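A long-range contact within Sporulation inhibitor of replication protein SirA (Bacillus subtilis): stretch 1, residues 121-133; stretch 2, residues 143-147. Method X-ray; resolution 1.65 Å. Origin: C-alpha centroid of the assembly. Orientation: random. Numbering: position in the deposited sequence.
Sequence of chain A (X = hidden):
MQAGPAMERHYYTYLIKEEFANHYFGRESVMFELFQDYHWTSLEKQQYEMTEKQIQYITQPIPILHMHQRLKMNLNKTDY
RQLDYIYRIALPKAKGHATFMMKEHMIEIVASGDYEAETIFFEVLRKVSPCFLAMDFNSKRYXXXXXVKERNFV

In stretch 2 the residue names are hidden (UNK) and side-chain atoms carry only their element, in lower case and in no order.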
# COMPACT_ATOMS: atom_id res chain seq x y z
N PHE A 121 4.68 20.92 7.21
CA PHE A 121 5.11 19.53 7.18
C PHE A 121 5.14 18.96 5.75
O PHE A 121 6.09 18.27 5.37
CB PHE A 121 4.25 18.69 8.10
CG PHE A 121 4.43 19.00 9.58
CD1 PHE A 121 5.66 18.89 10.18
CD2 PHE A 121 3.35 19.34 10.36
CE1 PHE A 121 5.86 19.16 11.52
CE2 PHE A 121 3.52 19.62 11.71
CZ PHE A 121 4.78 19.52 12.28
N PHE A 122 4.13 19.28 4.96
CA PHE A 122 4.03 18.77 3.59
C PHE A 122 5.21 19.28 2.79
O PHE A 122 5.69 18.57 1.90
CB PHE A 122 2.74 19.16 2.85
CG PHE A 122 1.46 18.53 3.39
CD1 PHE A 122 1.46 17.36 4.10
CD2 PHE A 122 0.21 19.08 3.04
CE1 PHE A 122 0.30 16.81 4.58
CE2 PHE A 122 -0.96 18.52 3.51
CZ PHE A 122 -0.92 17.34 4.24
N GLU A 123 5.64 20.51 3.02
CA GLU A 123 6.79 21.06 2.29
C GLU A 123 8.08 20.27 2.62
O GLU A 123 8.88 20.00 1.73
CB GLU A 123 7.01 22.52 2.64
CG GLU A 123 7.94 23.21 1.68
CD GLU A 123 7.28 23.60 0.34
OE1 GLU A 123 7.94 24.33 -0.43
OE2 GLU A 123 6.14 23.19 -0.00
N VAL A 124 8.29 19.87 3.88
CA VAL A 124 9.46 19.06 4.21
C VAL A 124 9.36 17.70 3.46
O VAL A 124 10.29 17.27 2.78
CB VAL A 124 9.55 18.85 5.71
CG1 VAL A 124 10.61 17.84 6.10
CG2 VAL A 124 9.80 20.19 6.42
N LEU A 125 8.21 17.08 3.54
CA LEU A 125 7.96 15.77 2.91
C LEU A 125 8.17 15.79 1.39
O LEU A 125 8.84 14.94 0.85
CB LEU A 125 6.52 15.28 3.24
CG LEU A 125 6.32 14.90 4.72
CD1 LEU A 125 4.85 14.63 4.98
CD2 LEU A 125 7.11 13.71 5.11
N ARG A 126 7.64 16.80 0.72
CA ARG A 126 7.70 16.85 -0.72
C ARG A 126 9.14 17.10 -1.19
O ARG A 126 9.46 16.74 -2.29
CB ARG A 126 6.68 17.82 -1.31
CG ARG A 126 7.06 19.28 -1.24
CD ARG A 126 5.86 20.15 -1.58
NE ARG A 126 6.35 21.51 -1.81
CZ ARG A 126 6.29 22.17 -2.96
NH1 ARG A 126 5.71 21.67 -4.06
NH2 ARG A 126 6.80 23.39 -3.02
N LYS A 127 9.98 17.71 -0.34
CA LYS A 127 11.39 17.85 -0.69
C LYS A 127 12.24 16.58 -0.39
O LYS A 127 13.34 16.42 -0.86
CB LYS A 127 11.94 19.08 0.04
CG LYS A 127 11.35 20.39 -0.50
CD LYS A 127 11.80 21.55 0.35
CE LYS A 127 11.19 22.87 -0.07
NZ LYS A 127 11.17 23.91 1.03
N VAL A 128 11.71 15.68 0.41
CA VAL A 128 12.34 14.42 0.67
C VAL A 128 12.03 13.43 -0.43
O VAL A 128 12.92 12.68 -0.86
CB VAL A 128 11.88 13.89 2.02
CG1 VAL A 128 12.26 12.41 2.22
CG2 VAL A 128 12.50 14.75 3.13
N SER A 129 10.78 13.39 -0.89
CA SER A 129 10.39 12.46 -1.97
C SER A 129 9.15 12.93 -2.66
O SER A 129 8.26 13.46 -1.99
CB SER A 129 10.12 11.08 -1.36
OG SER A 129 9.59 10.16 -2.31
N PRO A 130 8.97 12.57 -3.94
CA PRO A 130 7.70 12.83 -4.66
C PRO A 130 6.62 11.77 -4.41
O PRO A 130 5.48 11.90 -4.90
CB PRO A 130 8.13 12.80 -6.13
CG PRO A 130 9.27 11.86 -6.16
CD PRO A 130 10.01 12.06 -4.86
N CYS A 131 6.95 10.76 -3.61
CA CYS A 131 6.10 9.59 -3.48
C CYS A 131 5.22 9.53 -2.23
O CYS A 131 4.67 8.43 -1.92
CB CYS A 131 6.98 8.33 -3.47
SG CYS A 131 7.82 8.14 -5.07
N PHE A 132 5.07 10.65 -1.51
CA PHE A 132 4.16 10.63 -0.35
C PHE A 132 2.74 10.85 -0.84
O PHE A 132 2.42 11.79 -1.55
CB PHE A 132 4.52 11.70 0.67
CG PHE A 132 5.77 11.39 1.47
CD1 PHE A 132 5.72 10.44 2.49
CD2 PHE A 132 6.96 12.05 1.20
CE1 PHE A 132 6.86 10.18 3.22
CE2 PHE A 132 8.13 11.75 1.92
CZ PHE A 132 8.07 10.83 2.94
N LEU A 133 1.87 9.94 -0.44
CA LEU A 133 0.42 10.02 -0.63
C LEU A 133 -0.28 10.34 0.69
O LEU A 133 -0.19 9.58 1.65
CB LEU A 133 -0.06 8.68 -1.15
CG LEU A 133 -1.53 8.59 -1.57
CD1 LEU A 133 -1.75 9.41 -2.87
CD2 LEU A 133 -1.90 7.12 -1.83
N UNK A 143 -4.21 12.96 -2.07
CA UNK A 143 -3.36 13.23 -3.21
C UNK A 143 -1.89 13.12 -2.91
O UNK A 143 -1.48 13.02 -1.77
N UNK A 144 -1.08 13.22 -3.97
CA UNK A 144 0.35 13.21 -3.83
C UNK A 144 0.78 14.57 -3.29
O UNK A 144 0.16 15.60 -3.63
c UNK A 144 1.04 13.00 -5.20
n UNK A 144 -0.24 10.19 -7.20
c UNK A 144 -0.16 11.53 -6.90
c UNK A 144 2.22 8.54 -4.33
c UNK A 144 0.52 9.47 -6.31
c UNK A 144 0.73 8.09 -6.23
c UNK A 144 2.01 9.91 -4.46
c UNK A 144 1.13 10.39 -5.44
c UNK A 144 1.59 7.64 -5.22
c UNK A 144 0.68 11.70 -5.83
N UNK A 145 1.86 14.56 -2.54
CA UNK A 145 2.54 15.75 -2.19
C UNK A 145 3.52 16.07 -3.33
O UNK A 145 4.60 15.53 -3.42
c UNK A 145 3.02 15.13 1.66
c UNK A 145 3.21 15.67 -0.82
c UNK A 145 2.28 15.27 0.32
c UNK A 145 1.09 16.23 0.39
N UNK A 146 3.10 16.98 -4.19
CA UNK A 146 3.80 17.20 -5.47
C UNK A 146 4.92 18.21 -5.24
O UNK A 146 4.64 19.28 -4.70
c UNK A 146 3.37 18.03 -7.86
o UNK A 146 4.57 17.88 -8.13
n UNK A 146 2.50 18.46 -8.76
c UNK A 146 2.78 17.74 -6.49
N UNK A 147 6.18 17.88 -5.62
CA UNK A 147 7.31 18.87 -5.51
C UNK A 147 7.35 20.01 -6.53
O UNK A 147 6.71 19.92 -7.61
c UNK A 147 8.14 16.64 -5.90
c UNK A 147 8.57 18.02 -5.63
c UNK A 147 6.65 16.51 -5.91
O HOH W 1 5.69 13.48 -1.97

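Position 143 has four backbone atoms and nothing beyond CA, and that backbone lies against the side chain of Leu 133. With no side-chain atom at all, it is Gly 143. Leu 133 CD1 is 3.7 Å from Gly 143 C. A CB modelled here would point away from stretch 1, so the contact at this position belongs to the main chain.

Position 144 carries ten side-chain atoms, nine carbons and one nitrogen: a single carbon leading to fused five- and six-membered rings. One face of the ring system takes a methyl of Leu 133, and its edge meets the backbone oxygen of Cys 131. The fused rings are an indole, and the residue is Trp 144. Its CA sits 4.5 Å from the CA of Leu 133, the two forming a non-hydrogen-bonded pair of an antiparallel bridge with both side chains on the same face of the sheet. This register places Leu 133 CD1 over the indole, 4.0 Å from the centroid of the six-membered ring and only 10° off its normal, a CH-pi contact. At the edge, Cys 131 O is 3.4 Å from Trp 144 CZ3. The indole NE1 finds its hydrogen bond elsewhere in the structure.

Position 145 has four side-chain carbons, forked at the second, with no ring and no polar atom. They point into stretch 1: one terminal carbon lies over the face of the Phe 122 ring, and the other reaches Phe 122, Leu 125 and Phe 132. This is Leu 145. The methyl over the ring is CD2, 3.9 Å from the Phe 122 centroid. Leu 145 CD1 is 3.7 Å from Phe 122 CD1, 3.8 Å from Leu 125 CD1 and 3.9 Å from Phe 132 CB, so this branch touches both the helix and the strand that follows it. The backbone fixes the position as well: Leu 145 N donates to Phe 132 O at 3.0 Å with a nearly straight angle of 166°.

Position 146 has two side-chain carbons, the second bearing one oxygen and one nitrogen. Its CA-to-CB bond points away from stretch 1, and its backbone oxygen meets Arg 126. The carboxamide identifies Asn 146. Arg 126 NH1 donates to Asn 146 O at 2.7 Å, with the oxygen near the guanidinium plane. The same guanidinium is salt-bridged to Glu 123, Arg 126 NE lying 2.5 Å from Glu 123 OE2, so one arginine links its own helix to the neighbouring loop.

Position 147 has three side-chain carbons closing a ring onto the backbone nitrogen, and a ring carbon rests against Pro 130. It is Pro 147. Its CG lies 3.8 Å from Pro 130 CB, an apolar touch between two exposed rings.

The contact combines an apolar plug with polar ties that end on backbone carbonyls. Leu 145, with the largest covered area in either stretch, fills the space between helix and strand, while the bridge at Leu 133 and Trp 144 sets the register. Where direct pairing gives out, a water donates to Ser 129 O at 2.6 Å and Leu 145 O at 2.7 Å and accepts from Phe 132 N at 2.9 Å. The rule to read here is that side chains supply the packing, while backbone carbonyls receive the hydrogen bonds that cross between the stretches.

Stretch 2 143-147: GWLNP
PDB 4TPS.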